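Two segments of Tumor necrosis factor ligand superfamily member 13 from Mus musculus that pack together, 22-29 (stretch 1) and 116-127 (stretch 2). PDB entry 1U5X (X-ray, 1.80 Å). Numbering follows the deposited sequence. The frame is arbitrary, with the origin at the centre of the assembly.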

# COMPACT_ATOMS: atom_id res chain seq x y z
N ASP A 22 14.87 -18.46 13.37
CA ASP A 22 13.42 -18.35 13.19
C ASP A 22 12.86 -16.93 13.14
O ASP A 22 11.87 -16.71 12.45
CB ASP A 22 12.71 -19.13 14.28
N VAL A 23 13.40 -15.97 13.90
CA VAL A 23 12.77 -14.62 13.95
C VAL A 23 13.68 -13.39 14.07
O VAL A 23 14.63 -13.36 14.84
CB VAL A 23 11.76 -14.55 15.13
CG1 VAL A 23 11.31 -13.12 15.38
CG2 VAL A 23 10.55 -15.43 14.86
N THR A 24 13.31 -12.35 13.32
CA THR A 24 13.85 -11.00 13.46
C THR A 24 12.72 -10.00 13.69
O THR A 24 11.63 -10.12 13.12
CB THR A 24 14.70 -10.65 12.23
OG1 THR A 24 15.82 -11.55 12.17
CG2 THR A 24 15.32 -9.28 12.32
N GLU A 25 12.96 -9.05 14.59
CA GLU A 25 12.01 -7.98 14.84
C GLU A 25 12.74 -6.64 14.79
O GLU A 25 13.94 -6.57 14.63
CB GLU A 25 11.30 -8.19 16.18
CG GLU A 25 10.25 -9.29 16.19
CD GLU A 25 9.76 -9.67 17.59
OE1 GLU A 25 10.47 -10.44 18.30
OE2 GLU A 25 8.66 -9.20 17.99
N VAL A 26 11.96 -5.58 14.90
CA VAL A 26 12.45 -4.22 14.83
C VAL A 26 12.08 -3.51 16.12
O VAL A 26 10.95 -3.59 16.59
CB VAL A 26 11.77 -3.52 13.63
CG1 VAL A 26 12.24 -2.08 13.48
CG2 VAL A 26 12.04 -4.31 12.35
N MET A 27 13.04 -2.84 16.72
CA MET A 27 12.76 -1.90 17.80
C MET A 27 12.28 -0.60 17.15
O MET A 27 12.98 -0.05 16.31
CB MET A 27 14.01 -1.69 18.63
CG MET A 27 14.52 -2.95 19.27
SD MET A 27 13.45 -3.42 20.59
CE MET A 27 14.20 -2.55 21.99
N TRP A 28 11.10 -0.12 17.54
CA TRP A 28 10.43 1.02 16.88
C TRP A 28 10.52 2.31 17.73
O TRP A 28 10.57 2.24 18.97
CB TRP A 28 8.96 0.72 16.63
CG TRP A 28 8.70 -0.45 15.71
CD1 TRP A 28 8.32 -1.71 16.07
CD2 TRP A 28 8.86 -0.47 14.29
NE1 TRP A 28 8.22 -2.51 14.96
CE2 TRP A 28 8.56 -1.79 13.85
CE3 TRP A 28 9.26 0.47 13.33
CZ2 TRP A 28 8.62 -2.17 12.52
CZ3 TRP A 28 9.31 0.08 11.99
CH2 TRP A 28 8.99 -1.23 11.60
N GLN A 29 10.59 3.46 17.06
CA GLN A 29 10.55 4.76 17.70
C GLN A 29 9.52 5.62 16.93
O GLN A 29 9.47 5.57 15.69
CB GLN A 29 11.92 5.46 17.69
CG GLN A 29 12.55 5.62 16.30
CD GLN A 29 13.88 6.33 16.31
OE1 GLN A 29 14.13 7.15 17.19
NE2 GLN A 29 14.75 6.01 15.35
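Stretch 2 116-127: TVKIPRANAKLS

Stretch 2 enters as a β-strand (116-119) running roughly antiparallel to strand 24-29, with 136° between their N-to-C directions and a closest axial approach of 4.9 Å. The following loop curls around Thr24. Thr24 and Ile119 form an antiparallel hydrogen-bonded pair: Thr24 N to Ile119 O and Ile119 N to Thr24 O are both 2.8 Å and nearly linear. The side chains of Thr24 and Ile119, both m at chi1, share a face of the sheet, Thr24 CB lying 4.3 Å from Ile119 CB.

The m rotamer of Thr24 directs its hydroxyl into the loop, where OG1 donates to Arg121 O (2.7 Å) and accepts from Ala124 N (3.0 Å, almost straight). It also leaves Thr24 CG2 3.8 Å from Leu126 CD1; Leu126, in an m,t conformation, also brings CD1 to 4.2 Å from Val26 CG2.

Glu25 and Lys118 occupy the other face. Glu25 (m, t, chi3 -81°) brings its end nearer to stretch 2, with OE2 3.6 Å from Lys118 CE and accepting from a water (2.7 Å) that in turn accepts from Val117 N (2.9 Å). Where the strands diverge, a second water accepts from Val26 N (3.2 Å) and Trp28 NE1 (3.0 Å) and donates to Val117 O (2.8 Å). Val117, chi1 t, meets the Trp28 ring at its edge, Val117 CB to Trp28 CZ2 4.3 Å.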

# COMPACT_ATOMS: atom_id res chain seq x y z
N THR A 116 2.50 -6.97 16.76
CA THR A 116 3.85 -7.45 16.48
C THR A 116 4.14 -7.37 14.99
O THR A 116 3.23 -7.56 14.18
CB THR A 116 4.04 -8.90 16.94
OG1 THR A 116 3.00 -9.75 16.42
CG2 THR A 116 3.94 -9.07 18.45
N VAL A 117 5.39 -7.06 14.64
CA VAL A 117 5.85 -7.17 13.24
C VAL A 117 7.06 -8.08 13.27
O VAL A 117 8.07 -7.75 13.90
CB VAL A 117 6.20 -5.78 12.63
CG1 VAL A 117 6.66 -5.92 11.18
CG2 VAL A 117 5.01 -4.87 12.67
N LYS A 118 6.93 -9.28 12.69
CA LYS A 118 8.00 -10.28 12.74
C LYS A 118 8.41 -10.69 11.34
O LYS A 118 7.55 -10.82 10.44
CB LYS A 118 7.55 -11.54 13.53
CG LYS A 118 7.24 -11.26 14.99
CD LYS A 118 6.80 -12.52 15.76
CE LYS A 118 6.99 -12.34 17.25
NZ LYS A 118 6.61 -13.56 18.00
N ILE A 119 9.71 -10.86 11.16
CA ILE A 119 10.30 -11.46 9.96
C ILE A 119 10.82 -12.85 10.32
O ILE A 119 11.72 -12.98 11.14
CB ILE A 119 11.43 -10.55 9.41
CG1 ILE A 119 10.88 -9.22 8.91
CG2 ILE A 119 12.13 -11.24 8.25
CD1 ILE A 119 10.53 -8.16 9.93
N PRO A 120 10.25 -13.90 9.74
CA PRO A 120 10.57 -15.28 10.14
C PRO A 120 11.89 -15.85 9.60
O PRO A 120 11.93 -16.98 9.08
CB PRO A 120 9.37 -16.07 9.63
CG PRO A 120 8.95 -15.34 8.42
CD PRO A 120 9.21 -13.88 8.70
N ARG A 121 12.97 -15.08 9.73
CA ARG A 121 14.32 -15.57 9.45
C ARG A 121 15.28 -15.00 10.47
O ARG A 121 15.06 -13.92 11.02
CB ARG A 121 14.76 -15.19 8.04
N ALA A 122 16.34 -15.75 10.72
CA ALA A 122 17.35 -15.37 11.69
C ALA A 122 18.19 -14.24 11.13
O ALA A 122 18.56 -14.28 9.95
CB ALA A 122 18.24 -16.57 12.00
N ASN A 123 18.50 -13.25 11.96
CA ASN A 123 19.40 -12.17 11.57
C ASN A 123 19.08 -11.74 10.13
O ASN A 123 19.94 -11.77 9.25
CB ASN A 123 20.86 -12.60 11.69
CG ASN A 123 21.30 -12.79 13.13
OD1 ASN A 123 21.11 -11.90 13.97
ND2 ASN A 123 21.90 -13.92 13.43
N ALA A 124 17.82 -11.40 9.92
CA ALA A 124 17.34 -10.94 8.63
C ALA A 124 18.02 -9.62 8.28
O ALA A 124 18.14 -8.73 9.13
CB ALA A 124 15.83 -10.78 8.67
N LYS A 125 18.48 -9.50 7.04
CA LYS A 125 19.15 -8.28 6.61
C LYS A 125 18.06 -7.26 6.25
O LYS A 125 17.60 -7.21 5.11
CB LYS A 125 20.11 -8.56 5.44
CG LYS A 125 21.28 -9.55 5.78
N LEU A 126 17.63 -6.50 7.25
CA LEU A 126 16.60 -5.47 7.10
C LEU A 126 17.27 -4.11 7.15
O LEU A 126 18.27 -3.94 7.84
CB LEU A 126 15.59 -5.56 8.23
CG LEU A 126 15.00 -6.94 8.57
CD1 LEU A 126 14.00 -6.87 9.72
CD2 LEU A 126 14.35 -7.51 7.31
N SER A 127 16.74 -3.13 6.42
CA SER A 127 17.29 -1.76 6.46
C SER A 127 16.71 -1.04 7.67
O SER A 127 15.52 -1.16 7.97
CB SER A 127 16.96 -0.99 5.17
OG SER A 127 17.30 0.38 5.26
O HOH W 1 6.91 -7.41 17.12
O HOH W 2 8.82 -5.43 15.33